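Local coordinates for cellulosomal scaffoldin adaptor protein B (Acetivibrio cellulolyticus, PDB 4U3S), which acts as a cellulosomal adaptor scaffoldin, represented here by its third type II cohesin domain, a module that probably binds a type II dockerin, at residues 8-13 against 19-24; 34-39 against 134-139; 49-54 against 62-67; 55-60 against 114-119. All coordinates share one frame; numbering follows the deposited sequence.

In the fold
Contacts 1, 3 and 4 reach the same mixed sheet of the cohesin β-sandwich, whereas contact 2 belongs to the antiparallel sheet that faces it. Contact 1 is the hairpin of strands 4-9 and 19-27; strand 111-120 of contact 4 lies beside 19-27, and strand 64-65 of contact 3 beside 111-120. The centres of contacts 3 and 4 are about 7 Å apart, and each is about 12 Å from that of contact 1; the centre of contact 2 is about 21 Å from it, across the chain's centre. Contact 1 closes first in sequence; between the segments of contact 2 lie contacts 3 and 4, whose segments alternate. Y35 links the sheets, its hydroxyl packing on P63 and A114.

Contact 1 (8-13 against 19-24); sequences NFDKNT and IIKATV
T23 N donates to N8 O at 2.8 Å, and N8 N returns a bond to T23 O, which makes these two residues a hydrogen-bonded antiparallel pair. The next pair, F9 with A22, is non-hydrogen-bonded and is joined by side chains: the phenyl ring turns its edge to the A22 methyl, CD1 of F9 lying 3.8 Å from CB of A22. I20 CG2 closes in obliquely, 3.9 Å from F9 CB. The strand stops after F9, yet the ladder gains one more rung through D10. D10 N donates to K21 O, and K21 N in turn donates to D10 OD1 at 2.9 Å. A chi1 of 61° sets the D10 carboxylate between its own backbone N and carbonyl carbon, so that it folds back over the partner strand and is met from above its plane. The charged ends do not pair, D10 OD2 and K21 NZ standing 5.4 Å apart; instead OD2 lies against K21 CG at 3.5 Å. A side-chain oxygen here takes the place of the backbone acceptor expected in a regular ladder, closing the first β-hairpin of the cohesin sandwich.

Contact 2 (34-39 against 134-139); sequences GYQVNI and VTMPNG
M136 reaches across to Q36 with its thioether, and nearly all the close packing comes from that one side chain. Its methyl CE lies 3.3 Å from Q36 O, while SD rests 3.8 Å from Q36 CG and crosses the glutamine chain obliquely. The bend at the end of the methionine, chi3 64°, carries CE round to the strand backbone. Q36 offers a long flank because its chain is extended, with CG anti to the backbone N (chi1 172°). N38 contributes more lightly, its CB 4.1 Å from M136 SD. Behind these tips the two backbones stand well apart, CA of N38 and CA of M136 being separated by 8.5 Å. Beyond M136 the loop loses contact with the strand: P137 and N138, on the type I turn closed by G139 N donating to M136 O at 2.9 Å, do not touch it, and N138 is exposed. V134 and P137 pack against the chain of another protein, to which T135 is hydrogen-bonded through both OG1 and O. The polar ends are satisfied outside the contact, since Q36 NE2 bonds to N90, Q36 OE1 accepts from the backbone of that other chain, and N38 bonds to N90 and E131. The contact is therefore van der Waals packing of a buried thioether along the aliphatic part of Q36, whose amide oxygen bonds to the partner protein, consistent with a cohesin face that recognises a dockerin.

Contact 3 (49-54 against 62-67); sequences VNPKTG and LPTSGE
With chi1 at 178°, N50 CG stands anti to the backbone N, and the amide folds down over the chain that follows; T64, at chi1 -65°, turns OG1 toward P51 and leaves CG2 to face K52. The closest approach is OG1 of T64 to CD of P51, 3.3 Å, the proline ring and the threonine side chain sliding past each other in opposite directions. No direct hydrogen bond joins the segments. ND2 of N50 is 3.6 Å from OG1 of T64, and a water spans that gap, accepting from N50 ND2 and standing 2.7 Å from T64 OG1. A second water accepts from K52 NZ and donates to S65 O. K52 has two conformers, so this bridge and the approach of its CE to T64 CG2 are less certain. The other end of the N50 amide works within its own segment. OD1 is gripped twice, by K52 N at 2.8 Å and by T53 N at 3.0 Å, the two donors coming from opposite faces of the amide plane; this fixes the amide's rotation and leaves ND2 for the water. On the other segment, T64 pairs through its backbone with V115, on whose side chain P51 also packs. Such a twice-gripped asparagine defines an Asx turn extended to an Asx motif, here turning the chain just beyond strand 46-49 at the border of the sheet.

Contact 4 (55-60 against 114-119); sequences VAYTNS and AVVGFK
This is a small, buried packing contact in which a tyrosine from the loop between strands 46-49 and 64-65 points its hydroxyl at strand 111-120. Y57 supplies the loop's share: its OH lies 3.5 Å from V116 CG1 and 3.6 Å from V116 CB, and the two side chains cross at about a right angle. CG1 sits at the edge of the phenol, near the ring plane, with CE2 of Y57 a looser 4.4 Å away. On the valine, chi1 of -54° puts CG1 anti to the carbonyl carbon and so presents that methyl to the phenol. The strand backbone is more distant, V115 O being 3.9 Å from Y57 OH. The ring also meets H82, planes about 15° apart, and L89 of the facing sheet. The Y57 backbone is bonded to A48. Just past the tyrosine the loop tightens, S60 N donating to T58 OG1 at 3.2 Å in an ST turn. V116 itself packs on A22 in its own sheet and on L91 in the facing one, which places the meeting point in the hydrophobic interior between the two sheets of a jelly-roll cohesin β-sandwich.

Contact 1 (8-13 against 19-24)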
loop_
_atom_site.group_PDB
_atom_site.type_symbol
_atom_site.label_atom_id
_atom_site.label_comp_id
_atom_site.label_asym_id
_atom_site.label_seq_id
_atom_site.Cartn_x
_atom_site.Cartn_y
_atom_site.Cartn_z
ATOM N N ASN A 8 -20.562 1.377 11.313
ATOM C CA ASN A 8 -21.962 1.175 11.680
ATOM C C ASN A 8 -22.508 0.078 10.792
ATOM O O ASN A 8 -22.279 0.103 9.583
ATOM C CB ASN A 8 -22.765 2.457 11.426
ATOM C CG ASN A 8 -22.218 3.644 12.193
ATOM O OD1 ASN A 8 -22.010 4.727 11.633
ATOM N ND2 ASN A 8 -21.943 3.436 13.462
ATOM N N PHE A 9 -23.236 -0.858 11.403
ATOM C CA PHE A 9 -23.924 -1.910 10.673
ATOM C C PHE A 9 -25.376 -1.508 10.452
ATOM O O PHE A 9 -26.003 -0.976 11.353
ATOM C CB PHE A 9 -23.917 -3.223 11.463
ATOM C CG PHE A 9 -22.544 -3.695 11.883
ATOM C CD1 PHE A 9 -21.509 -3.753 10.981
ATOM C CD2 PHE A 9 -22.316 -4.129 13.188
ATOM C CE1 PHE A 9 -20.250 -4.215 11.356
ATOM C CE2 PHE A 9 -21.065 -4.577 13.580
ATOM C CZ PHE A 9 -20.027 -4.624 12.661
ATOM N N ASP A 10 -25.932 -1.786 9.276
ATOM C CA ASP A 10 -27.373 -1.548 9.064
ATOM C C ASP A 10 -28.205 -2.501 9.914
ATOM O O ASP A 10 -29.355 -2.188 10.270
ATOM C CB ASP A 10 -27.797 -1.613 7.584
ATOM C CG ASP A 10 -27.531 -2.968 6.921
ATOM O OD1 ASP A 10 -26.842 -3.825 7.505
ATOM O OD2 ASP A 10 -28.011 -3.156 5.780
ATOM N N LYS A 11 -27.631 -3.658 10.229
ATOM C CA LYS A 11 -28.283 -4.673 11.060
ATOM C C LYS A 11 -27.232 -5.327 11.931
ATOM O O LYS A 11 -26.134 -5.626 11.457
ATOM C CB LYS A 11 -28.923 -5.750 10.183
ATOM C CG LYS A 11 -29.838 -5.225 9.089
ATOM C CD LYS A 11 -30.253 -6.339 8.144
ATOM C CE LYS A 11 -30.845 -5.800 6.850
ATOM N NZ LYS A 11 -30.755 -6.793 5.732
ATOM N N ASN A 12 -27.555 -5.601 13.185
ATOM C CA ASN A 12 -26.576 -6.237 14.074
ATOM C C ASN A 12 -26.950 -7.672 14.410
ATOM O O ASN A 12 -26.350 -8.299 15.286
ATOM C CB ASN A 12 -26.379 -5.407 15.348
ATOM C CG ASN A 12 -27.605 -5.400 16.238
ATOM O OD1 ASN A 12 -28.732 -5.574 15.768
ATOM N ND2 ASN A 12 -27.395 -5.210 17.535
ATOM N N THR A 13 -27.965 -8.178 13.725
ATOM C CA THR A 13 -28.336 -9.577 13.790
ATOM C C THR A 13 -28.591 -10.056 12.358
ATOM O O THR A 13 -29.032 -9.277 11.502
ATOM C CB THR A 13 -29.578 -9.792 14.683
ATOM O OG1 THR A 13 -30.655 -8.929 14.273
ATOM C CG2 THR A 13 -29.232 -9.509 16.142
ATOM N N ILE A 19 -27.179 -10.562 4.334
ATOM C CA ILE A 19 -26.061 -9.612 4.216
ATOM C C ILE A 19 -26.212 -8.443 5.213
ATOM O O ILE A 19 -27.270 -7.786 5.287
ATOM C CB ILE A 19 -25.946 -9.069 2.773
ATOM C CG1 ILE A 19 -25.741 -10.237 1.794
ATOM C CG2 ILE A 19 -24.813 -8.037 2.649
ATOM C CD1 ILE A 19 -25.674 -9.842 0.326
ATOM N N ILE A 20 -25.148 -8.226 5.983
ATOM C CA ILE A 20 -24.977 -7.078 6.854
ATOM C C ILE A 20 -24.078 -6.074 6.136
ATOM O O ILE A 20 -23.035 -6.455 5.602
ATOM C CB ILE A 20 -24.252 -7.489 8.148
ATOM C CG1 ILE A 20 -25.078 -8.523 8.908
ATOM C CG2 ILE A 20 -23.963 -6.279 9.016
ATOM C CD1 ILE A 20 -24.254 -9.226 9.963
ATOM N N LYS A 21 -24.476 -4.810 6.119
ATOM C CA LYS A 21 -23.708 -3.760 5.471
ATOM C C LYS A 21 -22.956 -3.008 6.553
ATOM O O LYS A 21 -23.572 -2.416 7.430
ATOM C CB LYS A 21 -24.614 -2.800 4.697
ATOM C CG LYS A 21 -25.350 -3.414 3.511
ATOM C CD LYS A 21 -26.108 -2.335 2.731
ATOM C CE LYS A 21 -27.108 -2.909 1.743
ATOM N NZ LYS A 21 -27.216 -2.034 0.540
ATOM N N ALA A 22 -21.632 -3.039 6.471
ATOM C CA ALA A 22 -20.775 -2.299 7.389
ATOM C C ALA A 22 -20.329 -1.015 6.724
ATOM O O ALA A 22 -19.653 -1.024 5.712
ATOM C CB ALA A 22 -19.583 -3.140 7.798
ATOM N N THR A 23 -20.735 0.106 7.272
ATOM C CA THR A 23 -20.336 1.393 6.728
ATOM C C THR A 23 -19.240 2.028 7.580
ATOM O O THR A 23 -19.409 2.225 8.796
ATOM C CB THR A 23 -21.518 2.372 6.644
ATOM O OG1 THR A 23 -22.486 1.878 5.712
ATOM C CG2 THR A 23 -21.030 3.725 6.161
ATOM N N VAL A 24 -18.139 2.367 6.929
ATOM C CA VAL A 24 -17.082 3.153 7.575
ATOM C C VAL A 24 -17.449 4.625 7.467
ATOM O O VAL A 24 -17.681 5.121 6.365
ATOM C CB VAL A 24 -15.714 2.910 6.929
ATOM C CG1 VAL A 24 -14.642 3.661 7.710
ATOM C CG2 VAL A 24 -15.418 1.420 6.902
#

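Contact 2 (34-39 against 134-139)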
loop_
_atom_site.group_PDB
_atom_site.type_symbol
_atom_site.label_atom_id
_atom_site.label_comp_id
_atom_site.label_asym_id
_atom_site.label_seq_id
_atom_site.Cartn_x
_atom_site.Cartn_y
_atom_site.Cartn_z
ATOM N N GLY A 34 -8.496 11.282 2.313
ATOM C CA GLY A 34 -8.352 9.846 2.048
ATOM C C GLY A 34 -8.209 9.005 3.283
ATOM O O GLY A 34 -7.807 9.502 4.329
ATOM N N TYR A 35 -8.545 7.727 3.154
ATOM C CA TYR A 35 -8.424 6.793 4.256
ATOM C C TYR A 35 -7.747 5.512 3.755
ATOM O O TYR A 35 -7.878 5.142 2.585
ATOM C CB TYR A 35 -9.827 6.426 4.861
ATOM C CG TYR A 35 -10.602 5.468 3.989
ATOM C CD1 TYR A 35 -11.440 5.943 2.996
ATOM C CD2 TYR A 35 -10.409 4.084 4.078
ATOM C CE1 TYR A 35 -12.079 5.073 2.138
ATOM C CE2 TYR A 35 -11.019 3.212 3.205
ATOM C CZ TYR A 35 -11.867 3.706 2.245
ATOM O OH TYR A 35 -12.457 2.823 1.373
ATOM N N GLN A 36 -7.152 4.800 4.692
ATOM C CA GLN A 36 -6.821 3.374 4.481
ATOM C C GLN A 36 -7.172 2.702 5.792
ATOM O O GLN A 36 -6.743 3.166 6.843
ATOM C CB GLN A 36 -5.352 3.171 4.114
ATOM C CG GLN A 36 -4.955 1.700 4.079
ATOM C CD GLN A 36 -3.533 1.446 3.595
ATOM O OE1 GLN A 36 -2.706 2.364 3.529
ATOM N NE2 GLN A 36 -3.232 0.201 3.296
ATOM N N VAL A 37 -7.950 1.639 5.753
ATOM C CA VAL A 37 -8.292 0.904 6.964
ATOM C C VAL A 37 -8.099 -0.581 6.792
ATOM O O VAL A 37 -8.269 -1.133 5.691
ATOM C CB VAL A 37 -9.741 1.183 7.486
ATOM C CG1 VAL A 37 -9.904 2.611 7.931
ATOM C CG2 VAL A 37 -10.816 0.810 6.478
ATOM N N ASN A 38 -7.744 -1.225 7.901
ATOM C CA ASN A 38 -7.529 -2.646 7.967
ATOM C C ASN A 38 -8.565 -3.234 8.924
ATOM O O ASN A 38 -8.675 -2.821 10.073
ATOM C CB ASN A 38 -6.112 -2.900 8.466
ATOM C CG ASN A 38 -5.663 -4.319 8.240
ATOM O OD1 ASN A 38 -5.317 -4.693 7.103
ATOM N ND2 ASN A 38 -5.680 -5.132 9.317
ATOM N N ILE A 39 -9.298 -4.229 8.459
ATOM C CA ILE A 39 -10.457 -4.771 9.182
ATOM C C ILE A 39 -10.294 -6.278 9.327
ATOM O O ILE A 39 -9.943 -6.957 8.358
ATOM C CB ILE A 39 -11.739 -4.463 8.411
ATOM C CG1 ILE A 39 -12.006 -2.947 8.408
ATOM C CG2 ILE A 39 -12.923 -5.222 8.980
ATOM C CD1 ILE A 39 -13.085 -2.533 7.420
ATOM N N VAL A 134 0.872 -4.575 9.978
ATOM C CA VAL A 134 2.277 -4.206 9.731
ATOM C C VAL A 134 2.452 -3.409 8.433
ATOM O O VAL A 134 3.471 -2.734 8.237
ATOM C CB VAL A 134 3.191 -5.450 9.697
ATOM C CG1 VAL A 134 3.177 -6.142 11.051
ATOM C CG2 VAL A 134 2.795 -6.401 8.579
ATOM N N THR A 135 1.465 -3.494 7.545
ATOM C CA THR A 135 1.458 -2.703 6.313
ATOM C C THR A 135 1.151 -1.229 6.569
ATOM O O THR A 135 1.242 -0.401 5.672
ATOM C CB THR A 135 0.421 -3.190 5.297
ATOM O OG1 THR A 135 -0.904 -3.026 5.841
ATOM C CG2 THR A 135 0.658 -4.644 4.889
ATOM N N MET A 136 0.758 -0.904 7.805
ATOM C CA MET A 136 0.395 0.455 8.199
ATOM C C MET A 136 0.981 0.645 9.606
ATOM O O MET A 136 0.271 0.753 10.592
ATOM C CB MET A 136 -1.138 0.610 8.215
ATOM C CG MET A 136 -1.822 0.491 6.872
ATOM S SD MET A 136 -3.523 -0.055 7.088
ATOM C CE MET A 136 -4.241 1.316 7.987
ATOM N N PRO A 137 2.317 0.676 9.701
ATOM C CA PRO A 137 2.953 0.573 10.995
ATOM C C PRO A 137 2.598 1.715 11.949
ATOM O O PRO A 137 2.681 1.534 13.161
ATOM C CB PRO A 137 4.451 0.559 10.655
ATOM C CG PRO A 137 4.572 1.015 9.259
ATOM C CD PRO A 137 3.286 0.642 8.597
ATOM N N ASN A 138 2.228 2.868 11.400
ATOM C CA ASN A 138 1.885 4.024 12.207
ATOM C C ASN A 138 0.389 4.288 12.302
ATOM O O ASN A 138 -0.043 5.338 12.761
ATOM C CB ASN A 138 2.646 5.217 11.646
ATOM C CG ASN A 138 4.131 5.039 11.818
ATOM O OD1 ASN A 138 4.587 4.731 12.915
ATOM N ND2 ASN A 138 4.889 5.167 10.736
ATOM N N GLY A 139 -0.400 3.305 11.904
ATOM C CA GLY A 139 -1.839 3.351 12.073
ATOM C C GLY A 139 -2.287 3.470 13.515
ATOM O O GLY A 139 -1.580 3.071 14.449
#

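Contact 3 (49-54 against 62-67)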
loop_
_atom_site.group_PDB
_atom_site.type_symbol
_atom_site.label_atom_id
_atom_site.label_comp_id
_atom_site.label_asym_id
_atom_site.label_seq_id
_atom_site.Cartn_x
_atom_site.Cartn_y
_atom_site.Cartn_z
ATOM N N VAL A 49 -18.545 -9.644 1.117
ATOM C CA VAL A 49 -19.229 -9.530 -0.179
ATOM C C VAL A 49 -19.470 -8.068 -0.511
ATOM O O VAL A 49 -19.401 -7.196 0.372
ATOM C CB VAL A 49 -20.600 -10.240 -0.221
ATOM C CG1 VAL A 49 -20.469 -11.702 0.162
ATOM C CG2 VAL A 49 -21.611 -9.546 0.697
ATOM N N ASN A 50 -19.722 -7.791 -1.781
ATOM C CA ASN A 50 -20.119 -6.445 -2.167
ATOM C C ASN A 50 -21.498 -6.203 -1.571
ATOM O O ASN A 50 -22.387 -7.015 -1.771
ATOM C CB ASN A 50 -20.131 -6.310 -3.694
ATOM C CG ASN A 50 -20.590 -4.954 -4.147
ATOM O OD1 ASN A 50 -21.719 -4.580 -3.934
ATOM N ND2 ASN A 50 -19.711 -4.217 -4.802
ATOM N N PRO A 51 -21.670 -5.092 -0.851
ATOM C CA PRO A 51 -22.904 -4.881 -0.088
ATOM C C PRO A 51 -24.112 -4.614 -1.001
ATOM O O PRO A 51 -25.246 -4.899 -0.608
ATOM C CB PRO A 51 -22.556 -3.684 0.804
ATOM C CG PRO A 51 -21.531 -2.933 0.031
ATOM C CD PRO A 51 -20.696 -4.001 -0.621
ATOM N N LYS A 52 -23.867 -4.115 -2.216
ATOM C CA LYS A 52 -24.946 -3.846 -3.181
ATOM C C LYS A 52 -25.368 -5.040 -4.018
ATOM O O LYS A 52 -26.542 -5.243 -4.256
ATOM C CB LYS A 52 -24.528 -2.726 -4.120
ATOM C CG LYS A 52 -24.366 -1.411 -3.390
ATOM C CD LYS A 52 -23.810 -0.363 -4.318
ATOM C CE LYS A 52 -24.069 1.024 -3.759
ATOM N NZ LYS A 52 -23.334 2.107 -4.426
ATOM N N THR A 53 -24.401 -5.824 -4.472
ATOM C CA THR A 53 -24.691 -6.926 -5.365
ATOM C C THR A 53 -24.648 -8.316 -4.728
ATOM O O THR A 53 -25.153 -9.263 -5.328
ATOM C CB THR A 53 -23.687 -6.943 -6.521
ATOM O OG1 THR A 53 -22.378 -7.216 -6.027
ATOM C CG2 THR A 53 -23.650 -5.612 -7.266
ATOM N N GLY A 54 -23.999 -8.442 -3.579
ATOM C CA GLY A 54 -23.763 -9.731 -2.923
ATOM C C GLY A 54 -22.642 -10.580 -3.527
ATOM O O GLY A 54 -22.443 -11.697 -3.091
ATOM N N LEU A 62 -13.046 -4.231 -4.658
ATOM C CA LEU A 62 -12.999 -2.846 -4.217
ATOM C C LEU A 62 -14.158 -2.467 -3.313
ATOM O O LEU A 62 -15.267 -2.966 -3.470
ATOM C CB LEU A 62 -12.891 -1.921 -5.426
ATOM C CG LEU A 62 -11.650 -2.206 -6.273
ATOM C CD1 LEU A 62 -11.727 -1.501 -7.615
ATOM C CD2 LEU A 62 -10.388 -1.776 -5.546
ATOM N N PRO A 63 -13.896 -1.555 -2.361
ATOM C CA PRO A 63 -14.968 -1.114 -1.466
ATOM C C PRO A 63 -16.032 -0.314 -2.214
ATOM O O PRO A 63 -15.750 0.343 -3.223
ATOM C CB PRO A 63 -14.247 -0.189 -0.480
ATOM C CG PRO A 63 -13.022 0.244 -1.166
ATOM C CD PRO A 63 -12.620 -0.878 -2.076
ATOM N N THR A 64 -17.248 -0.368 -1.691
ATOM C CA THR A 64 -18.332 0.443 -2.184
ATOM C C THR A 64 -18.152 1.855 -1.636
ATOM O O THR A 64 -17.808 2.031 -0.463
ATOM C CB THR A 64 -19.660 -0.207 -1.776
ATOM O OG1 THR A 64 -19.745 -1.468 -2.448
ATOM C CG2 THR A 64 -20.851 0.683 -2.136
ATOM N N SER A 65 -18.348 2.857 -2.496
ATOM C CA SER A 65 -18.164 4.241 -2.099
ATOM C C SER A 65 -19.244 4.749 -1.163
ATOM O O SER A 65 -20.390 4.297 -1.173
ATOM C CB SER A 65 -18.087 5.143 -3.321
ATOM O OG SER A 65 -16.964 4.802 -4.117
ATOM N N GLY A 66 -18.807 5.633 -0.270
ATOM C CA GLY A 66 -19.697 6.393 0.615
ATOM C C GLY A 66 -20.035 7.748 0.021
ATOM O O GLY A 66 -19.907 7.952 -1.181
ATOM N N GLU A 67 -20.445 8.688 0.871
ATOM C CA GLU A 67 -20.790 10.035 0.408
ATOM C C GLU A 67 -19.555 10.918 0.166
ATOM O O GLU A 67 -19.618 11.879 -0.611
ATOM C CB GLU A 67 -21.780 10.717 1.350
ATOM C CG GLU A 67 -21.297 11.061 2.718
ATOM C CD GLU A 67 -22.460 11.175 3.693
ATOM O OE1 GLU A 67 -23.477 11.828 3.354
ATOM O OE2 GLU A 67 -22.382 10.586 4.776
HETATM O O HOH W 1 -20.049 -1.103 -5.155
HETATM O O HOH W 2 -21.497 3.899 -3.765
#

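Contact 4 (55-60 against 114-119)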
loop_
_atom_site.group_PDB
_atom_site.type_symbol
_atom_site.label_atom_id
_atom_site.label_comp_id
_atom_site.label_asym_id
_atom_site.label_seq_id
_atom_site.Cartn_x
_atom_site.Cartn_y
_atom_site.Cartn_z
ATOM N N VAL A 55 -21.942 -10.075 -4.551
ATOM C CA VAL A 55 -20.825 -10.805 -5.172
ATOM C C VAL A 55 -19.693 -10.924 -4.139
ATOM O O VAL A 55 -19.245 -9.922 -3.565
ATOM C CB VAL A 55 -20.305 -10.115 -6.464
ATOM C CG1 VAL A 55 -19.053 -10.814 -6.990
ATOM C CG2 VAL A 55 -21.355 -10.104 -7.560
ATOM N N ALA A 56 -19.265 -12.159 -3.883
ATOM C CA ALA A 56 -18.229 -12.400 -2.874
ATOM C C ALA A 56 -16.947 -11.681 -3.223
ATOM O O ALA A 56 -16.550 -11.631 -4.384
ATOM C CB ALA A 56 -17.952 -13.884 -2.727
ATOM N N TYR A 57 -16.287 -11.153 -2.192
ATOM C CA TYR A 57 -15.004 -10.542 -2.360
ATOM C C TYR A 57 -13.950 -11.575 -2.686
ATOM O O TYR A 57 -13.899 -12.638 -2.052
ATOM C CB TYR A 57 -14.519 -9.857 -1.071
ATOM C CG TYR A 57 -15.046 -8.448 -0.825
ATOM C CD1 TYR A 57 -16.082 -7.908 -1.577
ATOM C CD2 TYR A 57 -14.486 -7.661 0.160
ATOM C CE1 TYR A 57 -16.524 -6.628 -1.359
ATOM C CE2 TYR A 57 -14.946 -6.380 0.417
ATOM C CZ TYR A 57 -15.971 -5.875 -0.337
ATOM O OH TYR A 57 -16.422 -4.601 -0.093
ATOM N N THR A 58 -13.092 -11.214 -3.618
ATOM C CA THR A 58 -11.799 -11.878 -3.809
ATOM C C THR A 58 -10.803 -10.975 -3.100
ATOM O O THR A 58 -11.173 -9.929 -2.560
ATOM C CB THR A 58 -11.394 -11.984 -5.291
ATOM O OG1 THR A 58 -11.136 -10.675 -5.822
ATOM C CG2 THR A 58 -12.464 -12.668 -6.106
ATOM N N ASN A 59 -9.516 -11.328 -3.121
ATOM C CA ASN A 59 -8.539 -10.489 -2.436
ATOM C C ASN A 59 -8.270 -9.151 -3.136
ATOM O O ASN A 59 -7.471 -8.351 -2.644
ATOM C CB ASN A 59 -7.234 -11.281 -2.238
ATOM C CG ASN A 59 -7.335 -12.289 -1.120
ATOM O OD1 ASN A 59 -8.178 -12.160 -0.229
ATOM N ND2 ASN A 59 -6.463 -13.288 -1.139
ATOM N N SER A 60 -8.935 -8.890 -4.271
ATOM C CA SER A 60 -8.771 -7.604 -4.957
ATOM C C SER A 60 -10.063 -6.764 -5.034
ATOM O O SER A 60 -10.078 -5.709 -5.656
ATOM C CB SER A 60 -8.206 -7.818 -6.350
ATOM O OG SER A 60 -9.075 -8.625 -7.121
ATOM N N ALA A 114 -16.870 4.356 3.082
ATOM C CA ALA A 114 -16.823 3.047 2.463
ATOM C C ALA A 114 -17.930 2.177 3.006
ATOM O O ALA A 114 -18.387 2.347 4.151
ATOM C CB ALA A 114 -15.497 2.388 2.741
ATOM N N VAL A 115 -18.339 1.216 2.188
ATOM C CA VAL A 115 -19.285 0.192 2.621
ATOM C C VAL A 115 -18.744 -1.174 2.186
ATOM O O VAL A 115 -18.257 -1.347 1.066
ATOM C CB VAL A 115 -20.721 0.401 2.073
ATOM C CG1 VAL A 115 -21.708 -0.468 2.835
ATOM C CG2 VAL A 115 -21.156 1.858 2.195
ATOM N N VAL A 116 -18.802 -2.124 3.109
ATOM C CA VAL A 116 -18.465 -3.514 2.826
ATOM C C VAL A 116 -19.623 -4.376 3.295
ATOM O O VAL A 116 -20.373 -4.021 4.188
ATOM C CB VAL A 116 -17.091 -3.957 3.429
ATOM C CG1 VAL A 116 -15.996 -2.997 2.974
ATOM C CG2 VAL A 116 -17.093 -3.984 4.927
ATOM N N GLY A 117 -19.813 -5.503 2.642
ATOM C CA GLY A 117 -20.905 -6.407 2.952
ATOM C C GLY A 117 -20.363 -7.625 3.675
ATOM O O GLY A 117 -19.248 -8.060 3.415
ATOM N N PHE A 118 -21.138 -8.168 4.607
ATOM C CA PHE A 118 -20.808 -9.438 5.250
ATOM C C PHE A 118 -22.027 -10.373 5.230
ATOM O O PHE A 118 -23.091 -10.048 5.783
ATOM C CB PHE A 118 -20.359 -9.221 6.684
ATOM C CG PHE A 118 -19.010 -8.558 6.808
ATOM C CD1 PHE A 118 -17.845 -9.252 6.486
ATOM C CD2 PHE A 118 -18.894 -7.247 7.250
ATOM C CE1 PHE A 118 -16.596 -8.649 6.609
ATOM C CE2 PHE A 118 -17.661 -6.647 7.355
ATOM C CZ PHE A 118 -16.506 -7.354 7.061
ATOM N N LYS A 119 -21.882 -11.526 4.591
ATOM C CA LYS A 119 -22.946 -12.523 4.573
ATOM C C LYS A 119 -22.661 -13.527 5.667
ATOM O O LYS A 119 -21.543 -14.018 5.800
ATOM C CB LYS A 119 -23.028 -13.219 3.222
ATOM C CG LYS A 119 -24.088 -14.294 3.203
ATOM C CD LYS A 119 -23.995 -15.170 1.980
ATOM C CE LYS A 119 -24.618 -14.505 0.775
ATOM N NZ LYS A 119 -24.843 -15.530 -0.272
#